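Phospholipase C-beta (PLC-beta) (Sepia officinalis, PDB 3QR0) is a multidomain enzyme of the phospholipase C-beta family that combines PH, EF-hand, TIM-barrel and C2 domains and holds a calcium ion in its barrel. Local coordinates at residues L223-R228 and A659-D664; N148-G153 and H747-N752; S408-I413 and D461-I466. All blocks are in the same frame, centred on the assembly; numbering follows the deposited sequence.

Contact 1 of 3, residues L223-R228 and A659-D664; sequences LALLER and AQFLSD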
loop_
_atom_site.group_PDB
_atom_site.type_symbol
_atom_site.label_atom_id
_atom_site.label_comp_id
_atom_site.label_asym_id
_atom_site.label_seq_id
_atom_site.Cartn_x
_atom_site.Cartn_y
_atom_site.Cartn_z
ATOM N N LEU A 223 2.772 -29.758 -6.230
ATOM C CA LEU A 223 3.967 -30.566 -5.963
ATOM C C LEU A 223 4.511 -31.205 -7.241
ATOM O O LEU A 223 5.724 -31.262 -7.440
ATOM C CB LEU A 223 3.670 -31.659 -4.927
ATOM C CG LEU A 223 3.252 -31.211 -3.524
ATOM C CD1 LEU A 223 2.960 -32.428 -2.637
ATOM C CD2 LEU A 223 4.322 -30.335 -2.902
ATOM N N ALA A 224 3.606 -31.677 -8.097
ATOM C CA ALA A 224 3.975 -32.271 -9.384
ATOM C C ALA A 224 4.458 -31.249 -10.417
ATOM O O ALA A 224 5.225 -31.600 -11.315
ATOM C CB ALA A 224 2.797 -33.055 -9.956
ATOM N N LEU A 225 4.000 -30.002 -10.306
ATOM C CA LEU A 225 4.302 -28.980 -11.308
ATOM C C LEU A 225 5.648 -28.310 -11.084
ATOM O O LEU A 225 6.510 -28.331 -11.962
ATOM C CB LEU A 225 3.209 -27.905 -11.345
ATOM C CG LEU A 225 3.419 -26.788 -12.379
ATOM C CD1 LEU A 225 3.578 -27.376 -13.778
ATOM C CD2 LEU A 225 2.273 -25.787 -12.341
ATOM N N LEU A 226 5.821 -27.691 -9.919
ATOM C CA LEU A 226 7.040 -26.934 -9.649
ATOM C C LEU A 226 8.128 -27.846 -9.111
ATOM O O LEU A 226 7.849 -28.785 -8.367
ATOM C CB LEU A 226 6.790 -25.780 -8.670
ATOM C CG LEU A 226 5.997 -24.612 -9.257
ATOM C CD1 LEU A 226 4.532 -24.972 -9.334
ATOM C CD2 LEU A 226 6.198 -23.338 -8.455
ATOM N N GLU A 227 9.364 -27.567 -9.520
ATOM C CA GLU A 227 10.546 -28.218 -8.966
ATOM C C GLU A 227 11.125 -27.301 -7.891
ATOM O O GLU A 227 11.973 -26.447 -8.165
ATOM C CB GLU A 227 11.577 -28.504 -10.066
ATOM C CG GLU A 227 11.260 -29.762 -10.874
ATOM C CD GLU A 227 12.038 -29.865 -12.184
ATOM O OE1 GLU A 227 12.619 -28.850 -12.637
ATOM O OE2 GLU A 227 12.058 -30.971 -12.768
ATOM N N ARG A 228 10.633 -27.470 -6.667
ATOM C CA ARG A 228 11.121 -26.710 -5.527
ATOM C C ARG A 228 12.353 -27.433 -4.960
ATOM O O ARG A 228 12.330 -27.962 -3.845
ATOM C CB ARG A 228 10.009 -26.563 -4.485
ATOM C CG ARG A 228 8.732 -25.884 -5.017
ATOM C CD ARG A 228 8.972 -24.433 -5.437
ATOM N NE ARG A 228 9.600 -23.674 -4.358
ATOM C CZ ARG A 228 8.952 -23.052 -3.377
ATOM N NH1 ARG A 228 7.620 -23.047 -3.321
ATOM N NH2 ARG A 228 9.651 -22.418 -2.443
ATOM N N ALA A 659 11.980 -18.194 -6.838
ATOM C CA ALA A 659 10.725 -17.485 -7.065
ATOM C C ALA A 659 9.741 -18.394 -7.776
ATOM O O ALA A 659 10.141 -19.349 -8.437
ATOM C CB ALA A 659 10.956 -16.213 -7.870
ATOM N N GLN A 660 8.453 -18.101 -7.613
ATOM C CA GLN A 660 7.390 -18.881 -8.229
ATOM C C GLN A 660 6.437 -17.981 -9.002
ATOM O O GLN A 660 6.078 -16.901 -8.534
ATOM C CB GLN A 660 6.596 -19.651 -7.173
ATOM C CG GLN A 660 7.431 -20.637 -6.351
ATOM C CD GLN A 660 8.206 -19.970 -5.237
ATOM O OE1 GLN A 660 7.654 -19.174 -4.469
ATOM N NE2 GLN A 660 9.498 -20.285 -5.140
ATOM N N PHE A 661 6.036 -18.445 -10.183
ATOM C CA PHE A 661 4.963 -17.832 -10.961
ATOM C C PHE A 661 5.182 -16.353 -11.216
ATOM O O PHE A 661 4.279 -15.546 -11.029
ATOM C CB PHE A 661 3.616 -18.050 -10.272
ATOM C CG PHE A 661 3.292 -19.488 -10.029
ATOM C CD1 PHE A 661 3.043 -20.340 -11.091
ATOM C CD2 PHE A 661 3.230 -19.990 -8.738
ATOM C CE1 PHE A 661 2.740 -21.674 -10.872
ATOM C CE2 PHE A 661 2.920 -21.316 -8.514
ATOM C CZ PHE A 661 2.679 -22.161 -9.581
ATOM N N LEU A 662 6.390 -16.002 -11.638
ATOM C CA LEU A 662 6.697 -14.611 -11.958
ATOM C C LEU A 662 5.956 -14.135 -13.200
ATOM O O LEU A 662 5.649 -12.952 -13.314
ATOM C CB LEU A 662 8.199 -14.414 -12.155
ATOM C CG LEU A 662 9.061 -14.565 -10.905
ATOM C CD1 LEU A 662 10.504 -14.247 -11.261
ATOM C CD2 LEU A 662 8.566 -13.667 -9.765
ATOM N N SER A 663 5.669 -15.048 -14.128
ATOM C CA SER A 663 5.081 -14.666 -15.407
ATOM C C SER A 663 4.382 -15.817 -16.124
ATOM O O SER A 663 4.673 -16.993 -15.883
ATOM C CB SER A 663 6.173 -14.093 -16.314
ATOM O OG SER A 663 5.656 -13.789 -17.594
ATOM N N ASP A 664 3.475 -15.455 -17.031
ATOM C CA ASP A 664 2.782 -16.430 -17.879
ATOM C C ASP A 664 3.591 -16.805 -19.132
ATOM O O ASP A 664 3.151 -17.636 -19.932
ATOM C CB ASP A 664 1.375 -15.929 -18.261
ATOM C CG ASP A 664 1.361 -14.480 -18.738
ATOM O OD1 ASP A 664 2.369 -14.015 -19.311
ATOM O OD2 ASP A 664 0.331 -13.801 -18.530
#
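The end of EF-hand helix 215-225 and the residues after it pack here against the end of C2-domain strand 650-660 and Phe661, so the contact joins two domains. Leu226, the first residue to leave helical geometry, carries most of the apolar part. Its CD1 lies 3.4 Å from CZ of Phe661, approaching the ring obliquely. Its other branch, CD2, sits against Gln660 CG at 3.6 Å. Leu225 adds a looser touch at the ring edge, where its CD2 is 4.4 Å from Phe661 CE1.

Next to this apolar patch, the Arg228 guanidinium and the Gln660 amide stack, with their planes 16° apart. The two groups do not hydrogen-bond to each other. Arg228 is bent at chi2 and chi3, and Gln660 at chi2 (80°), which brings the flat ends together. The polar ends find their bonds elsewhere. Arg228 NH1 is hydrogen-bonded to Tyr222 OH, while NH2 pairs with Glu230 in a salt bridge and with His747 NE2 in a hydrogen bond. Gln660 OE1 accepts from Gln151 NE2, and Phe764 makes a cation-pi contact with Arg228. The nitrogens that face each other are donors on both sides, so the stack is a packing contact; the outside bonds probably help to hold the two planes. Gln660 NE2 stands over the centre of the guanidinium, 3.3 Å from Arg228 CZ.

Contact 2 of 3, residues N148-G153 and H747-N752; sequences NKNQLG and HVPLRN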
loop_
_atom_site.group_PDB
_atom_site.type_symbol
_atom_site.label_atom_id
_atom_site.label_comp_id
_atom_site.label_asym_id
_atom_site.label_seq_id
_atom_site.Cartn_x
_atom_site.Cartn_y
_atom_site.Cartn_z
ATOM N N ASN A 148 -3.030 -9.871 2.067
ATOM C CA ASN A 148 -1.763 -10.339 2.636
ATOM C C ASN A 148 -1.587 -11.854 2.701
ATOM O O ASN A 148 -0.673 -12.339 3.375
ATOM C CB ASN A 148 -1.601 -9.761 4.041
ATOM C CG ASN A 148 -1.179 -8.322 4.014
ATOM O OD1 ASN A 148 0.003 -8.032 4.088
ATOM N ND2 ASN A 148 -2.136 -7.411 3.873
ATOM N N LYS A 149 -2.421 -12.608 1.992
ATOM C CA LYS A 149 -2.365 -14.059 2.112
ATOM C C LYS A 149 -1.071 -14.637 1.534
ATOM O O LYS A 149 -0.459 -14.065 0.625
ATOM C CB LYS A 149 -3.606 -14.731 1.506
ATOM C CG LYS A 149 -3.782 -14.580 0.021
ATOM C CD LYS A 149 -5.197 -15.002 -0.380
ATOM C CE LYS A 149 -5.550 -14.564 -1.778
ATOM N NZ LYS A 149 -5.434 -13.089 -1.954
ATOM N N ASN A 150 -0.658 -15.771 2.096
ATOM C CA ASN A 150 0.579 -16.432 1.703
ATOM C C ASN A 150 0.319 -17.207 0.411
ATOM O O ASN A 150 -0.807 -17.217 -0.090
ATOM C CB ASN A 150 1.064 -17.350 2.844
ATOM C CG ASN A 150 2.561 -17.648 2.779
ATOM O OD1 ASN A 150 3.245 -17.248 1.838
ATOM N ND2 ASN A 150 3.069 -18.367 3.780
ATOM N N GLN A 151 1.348 -17.853 -0.128
ATOM C CA GLN A 151 1.237 -18.518 -1.428
ATOM C C GLN A 151 0.179 -19.626 -1.493
ATOM O O GLN A 151 -0.480 -19.772 -2.527
ATOM C CB GLN A 151 2.590 -19.067 -1.875
ATOM C CG GLN A 151 2.646 -19.389 -3.358
ATOM C CD GLN A 151 4.001 -19.899 -3.785
ATOM O OE1 GLN A 151 4.139 -21.049 -4.218
ATOM N NE2 GLN A 151 5.019 -19.053 -3.658
ATOM N N LEU A 152 0.011 -20.398 -0.416
ATOM C CA LEU A 152 -1.041 -21.431 -0.372
ATOM C C LEU A 152 -2.433 -20.810 -0.511
ATOM O O LEU A 152 -3.305 -21.370 -1.175
ATOM C CB LEU A 152 -0.974 -22.256 0.917
ATOM C CG LEU A 152 -1.903 -23.476 0.983
ATOM C CD1 LEU A 152 -1.467 -24.547 -0.014
ATOM C CD2 LEU A 152 -1.941 -24.053 2.400
ATOM N N GLY A 153 -2.637 -19.658 0.122
ATOM C CA GLY A 153 -3.868 -18.892 -0.054
ATOM C C GLY A 153 -4.091 -18.446 -1.489
ATOM O O GLY A 153 -5.230 -18.431 -1.969
ATOM N N HIS A 747 7.993 -17.466 2.256
ATOM C CA HIS A 747 7.486 -17.058 0.953
ATOM C C HIS A 747 7.080 -15.600 1.044
ATOM O O HIS A 747 6.512 -15.158 2.044
ATOM C CB HIS A 747 6.307 -17.917 0.503
ATOM C CG HIS A 747 6.694 -19.314 0.147
ATOM N ND1 HIS A 747 6.784 -20.319 1.086
ATOM C CD2 HIS A 747 7.038 -19.870 -1.038
ATOM C CE1 HIS A 747 7.158 -21.438 0.492
ATOM N NE2 HIS A 747 7.317 -21.194 -0.795
ATOM N N VAL A 748 7.374 -14.858 -0.016
ATOM C CA VAL A 748 7.147 -13.424 -0.063
ATOM C C VAL A 748 6.292 -13.112 -1.291
ATOM O O VAL A 748 6.832 -12.851 -2.365
ATOM C CB VAL A 748 8.497 -12.669 -0.148
ATOM C CG1 VAL A 748 8.283 -11.161 -0.053
ATOM C CG2 VAL A 748 9.444 -13.142 0.944
ATOM N N PRO A 749 4.951 -13.183 -1.149
ATOM C CA PRO A 749 4.095 -12.795 -2.269
ATOM C C PRO A 749 4.405 -11.377 -2.730
ATOM O O PRO A 749 4.523 -10.462 -1.908
ATOM C CB PRO A 749 2.680 -12.898 -1.690
ATOM C CG PRO A 749 2.808 -13.925 -0.599
ATOM C CD PRO A 749 4.168 -13.704 -0.012
ATOM N N LEU A 750 4.562 -11.210 -4.035
ATOM C CA LEU A 750 4.953 -9.925 -4.599
ATOM C C LEU A 750 3.767 -8.993 -4.842
ATOM O O LEU A 750 2.638 -9.434 -5.075
ATOM C CB LEU A 750 5.714 -10.141 -5.903
ATOM C CG LEU A 750 7.032 -10.896 -5.771
ATOM C CD1 LEU A 750 7.620 -11.181 -7.161
ATOM C CD2 LEU A 750 8.023 -10.106 -4.918
ATOM N N ARG A 751 4.058 -7.698 -4.790
ATOM C CA ARG A 751 3.090 -6.633 -4.990
ATOM C C ARG A 751 3.482 -5.792 -6.193
ATOM O O ARG A 751 4.668 -5.721 -6.558
ATOM C CB ARG A 751 3.063 -5.729 -3.760
ATOM C CG ARG A 751 2.796 -6.465 -2.466
ATOM C CD ARG A 751 1.346 -6.845 -2.374
ATOM N NE ARG A 751 1.040 -7.615 -1.170
ATOM C CZ ARG A 751 0.997 -7.120 0.065
ATOM N NH1 ARG A 751 1.266 -5.842 0.307
ATOM N NH2 ARG A 751 0.688 -7.920 1.075
ATOM N N ASN A 752 2.492 -5.164 -6.824
ATOM C CA ASN A 752 2.781 -4.200 -7.878
ATOM C C ASN A 752 3.128 -2.848 -7.247
ATOM O O ASN A 752 3.259 -2.750 -6.025
ATOM C CB ASN A 752 1.653 -4.125 -8.927
ATOM C CG ASN A 752 0.329 -3.630 -8.374
ATOM O OD1 ASN A 752 0.262 -2.952 -7.349
ATOM N ND2 ASN A 752 -0.748 -3.970 -9.077
HETATM O O HOH W 1 5.935 -17.221 4.206
#
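This is a buried interdomain packing contact with one weak direct hydrogen bond. The short turn between helices 144-147 and 151-165 lies across C2-domain strand 746-751, an outermost strand of its sheet. The end-to-end directions of the two touching parts differ by 127°.

Pro749 fills the middle. Its CG rests 3.5 Å from Lys149 O and also lies near Asn150 CA. On one flank, Arg751 reaches Asn148 at the edge of its guanidinium. NH2 gives a weak hydrogen bond to Asn148 OD1, 3.1 Å long and bent to 143°. The amide stands almost perpendicular to the guanidinium. Both side chains have a further partner in Glu615, which takes a salt bridge from Arg751 NH1 and a hydrogen bond from Asn148 ND2. Asn148 ND2 also bonds Leu144 O.

On the other flank, Asn150 OD1 touches His747 CB at 3.4 Å. Gln151, extended beyond CG, brings NE2 to 3.4 Å from His747 CD2, with amide and ring planes 77° apart. That amide is bonded through OE1 to Tyr222. Asn150 OD1 also accepts from Gln151 N at 2.8 Å, although the donor sits above the carbonyl plane. A water receives a weak bond from Asn150 ND2, which also bonds Cys308 O, and lies 3.0 Å from His747 O.

One weak bond crosses directly. The side-chain amides take most of their bonds from residues outside the two segments, so the direct bond probably adds little to the packing.

Contact 3 of 3, residues S408-I413 and D461-I466; sequences SDYPVI and DLRKKI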
loop_
_atom_site.group_PDB
_atom_site.type_symbol
_atom_site.label_atom_id
_atom_site.label_comp_id
_atom_site.label_asym_id
_atom_site.label_seq_id
_atom_site.Cartn_x
_atom_site.Cartn_y
_atom_site.Cartn_z
ATOM N N SER A 408 -10.290 4.520 6.005
ATOM C CA SER A 408 -9.743 4.912 7.303
ATOM C C SER A 408 -10.701 5.852 8.016
ATOM O O SER A 408 -11.267 6.743 7.393
ATOM C CB SER A 408 -8.397 5.617 7.112
ATOM O OG SER A 408 -7.921 6.168 8.331
ATOM N N ASP A 409 -10.854 5.663 9.325
ATOM C CA ASP A 409 -11.655 6.559 10.159
ATOM C C ASP A 409 -10.865 7.769 10.653
ATOM O O ASP A 409 -11.438 8.659 11.285
ATOM C CB ASP A 409 -12.191 5.808 11.387
ATOM C CG ASP A 409 -13.324 4.856 11.052
ATOM O OD1 ASP A 409 -14.003 5.051 10.022
ATOM O OD2 ASP A 409 -13.545 3.914 11.846
ATOM N N TYR A 410 -9.562 7.803 10.385
ATOM C CA TYR A 410 -8.677 8.790 11.022
ATOM C C TYR A 410 -8.567 10.091 10.211
ATOM O O TYR A 410 -8.827 10.095 9.015
ATOM C CB TYR A 410 -7.342 8.115 11.392
ATOM C CG TYR A 410 -7.576 7.190 12.571
ATOM C CD1 TYR A 410 -7.526 7.679 13.869
ATOM C CD2 TYR A 410 -7.956 5.861 12.386
ATOM C CE1 TYR A 410 -7.795 6.867 14.958
ATOM C CE2 TYR A 410 -8.231 5.034 13.477
ATOM C CZ TYR A 410 -8.147 5.547 14.764
ATOM O OH TYR A 410 -8.413 4.760 15.867
ATOM N N PRO A 411 -8.231 11.212 10.875
ATOM C CA PRO A 411 -8.507 12.523 10.275
ATOM C C PRO A 411 -7.777 12.836 8.968
ATOM O O PRO A 411 -6.672 12.339 8.715
ATOM C CB PRO A 411 -8.108 13.526 11.371
ATOM C CG PRO A 411 -7.273 12.764 12.335
ATOM C CD PRO A 411 -7.683 11.330 12.241
ATOM N N VAL A 412 -8.418 13.669 8.158
ATOM C CA VAL A 412 -7.874 14.106 6.889
ATOM C C VAL A 412 -7.468 15.562 7.027
ATOM O O VAL A 412 -8.142 16.338 7.694
ATOM C CB VAL A 412 -8.901 13.915 5.753
ATOM C CG1 VAL A 412 -8.511 14.717 4.497
ATOM C CG2 VAL A 412 -9.046 12.432 5.432
ATOM N N ILE A 413 -6.339 15.915 6.429
ATOM C CA ILE A 413 -5.866 17.295 6.416
ATOM C C ILE A 413 -5.832 17.767 4.966
ATOM O O ILE A 413 -5.235 17.118 4.107
ATOM C CB ILE A 413 -4.462 17.417 7.052
ATOM C CG1 ILE A 413 -4.501 16.999 8.526
ATOM C CG2 ILE A 413 -3.952 18.852 6.935
ATOM C CD1 ILE A 413 -3.117 16.667 9.132
ATOM N N ASP A 461 -9.132 11.532 18.844
ATOM C CA ASP A 461 -10.044 12.644 19.134
ATOM C C ASP A 461 -10.719 13.146 17.869
ATOM O O ASP A 461 -11.846 13.630 17.922
ATOM C CB ASP A 461 -9.303 13.835 19.760
ATOM C CG ASP A 461 -8.749 13.537 21.135
ATOM O OD1 ASP A 461 -9.294 12.654 21.837
ATOM O OD2 ASP A 461 -7.759 14.211 21.511
ATOM N N LEU A 462 -10.019 13.038 16.739
ATOM C CA LEU A 462 -10.442 13.670 15.499
ATOM C C LEU A 462 -10.858 12.679 14.409
ATOM O O LEU A 462 -10.821 13.009 13.232
ATOM C CB LEU A 462 -9.316 14.574 14.992
ATOM C CG LEU A 462 -8.951 15.751 15.904
ATOM C CD1 LEU A 462 -7.840 16.572 15.289
ATOM C CD2 LEU A 462 -10.165 16.623 16.177
ATOM N N ARG A 463 -11.283 11.482 14.803
ATOM C CA ARG A 463 -11.784 10.507 13.842
ATOM C C ARG A 463 -12.952 11.094 13.062
ATOM O O ARG A 463 -13.789 11.803 13.625
ATOM C CB ARG A 463 -12.234 9.223 14.537
ATOM C CG ARG A 463 -11.100 8.318 14.975
ATOM C CD ARG A 463 -11.649 7.153 15.780
ATOM N NE ARG A 463 -12.283 7.640 17.001
ATOM C CZ ARG A 463 -13.205 6.982 17.703
ATOM N NH1 ARG A 463 -13.629 5.781 17.326
ATOM N NH2 ARG A 463 -13.712 7.540 18.791
ATOM N N LYS A 464 -12.984 10.807 11.763
ATOM C CA LYS A 464 -14.038 11.283 10.866
ATOM C C LYS A 464 -14.105 12.809 10.793
ATOM O O LYS A 464 -15.182 13.372 10.602
ATOM C CB LYS A 464 -15.401 10.706 11.280
ATOM C CG LYS A 464 -15.444 9.173 11.313
ATOM C CD LYS A 464 -16.086 8.594 10.073
ATOM C CE LYS A 464 -17.603 8.727 10.112
ATOM N NZ LYS A 464 -18.182 8.767 8.735
ATOM N N LYS A 465 -12.961 13.474 10.941
ATOM C CA LYS A 465 -12.891 14.927 10.810
ATOM C C LYS A 465 -11.913 15.347 9.715
ATOM O O LYS A 465 -10.873 14.709 9.511
ATOM C CB LYS A 465 -12.495 15.584 12.135
ATOM C CG LYS A 465 -13.471 15.334 13.288
ATOM C CD LYS A 465 -14.801 16.025 13.059
ATOM C CE LYS A 465 -15.810 15.692 14.143
ATOM N NZ LYS A 465 -17.162 16.143 13.732
ATOM N N ILE A 466 -12.282 16.412 9.006
ATOM C CA ILE A 466 -11.467 17.011 7.958
ATOM C C ILE A 466 -10.956 18.342 8.489
ATOM O O ILE A 466 -11.748 19.189 8.921
ATOM C CB ILE A 466 -12.289 17.241 6.674
ATOM C CG1 ILE A 466 -12.668 15.896 6.042
ATOM C CG2 ILE A 466 -11.501 18.102 5.666
ATOM C CD1 ILE A 466 -13.840 15.978 5.077
#
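A parallel strand pair in the X half of the TIM barrel begins at this contact. Strands 412-418 and 466-469 are neighbours in the sheet, with helix 422-436 between them in sequence, as in a beta-alpha-beta unit. The bridge pairs Val412 with Ile466. Val412 N donates to Lys465 O over 3.0 Å, nearly along the C=O axis, and Leu467 continues the pairing. Val412 CB and Ile466 CG1 meet on the same face of the sheet, 4.3 Å apart.

Ahead of the strands, a type II turn from Leu462 to Lys465 fits against residues 409-411. Lys464 has the positive phi (61°) of the third turn position, and its N donates to Asp409 O at 2.7 Å, in the carbonyl plane. Pro411 CG packs across Leu462 CB at 3.8 Å. Arg463 lies alongside Tyr410 and sets CG over one face of the ring, toward its rim, in a CH-pi contact 4.0 Å from the centroid. Ser408 OG accepts from Tyr410 N, forming an ST turn. The Arg463 guanidinium has its own partners in Tyr460, through a backbone bond and a cation-pi contact.

Backbone bonds therefore fix the register. The charges of Asp409, Arg463 and Lys464 are too far apart for salt bridges: Asp409 OD1 is 5.7 Å from Lys464 NZ. Any attraction between them is probably weak and softened by solvent at this solvent-exposed end of the contact.

Contacts 1 and 2 lie side by side, with centres 14 Å apart. Both use strands of one C2 sheet, 650-660 and 746-751, which are separated by strand 761-771. They meet directly: Gln660 of contact 1 bridges to contact 2 through its side chain, and Leu662 CD2 packs on Leu750 CD1 at 3.7 Å. Together they join helix 215-225 and the 148-153 turn to one C2 sheet. Contact 3 stands apart within the barrel, about 15 Å from contact 2 and about 30 Å from contact 1 between nearest atoms. Its strand 412-418 carries Glu417, which binds calcium with Asn339, Glu368 and Asp370.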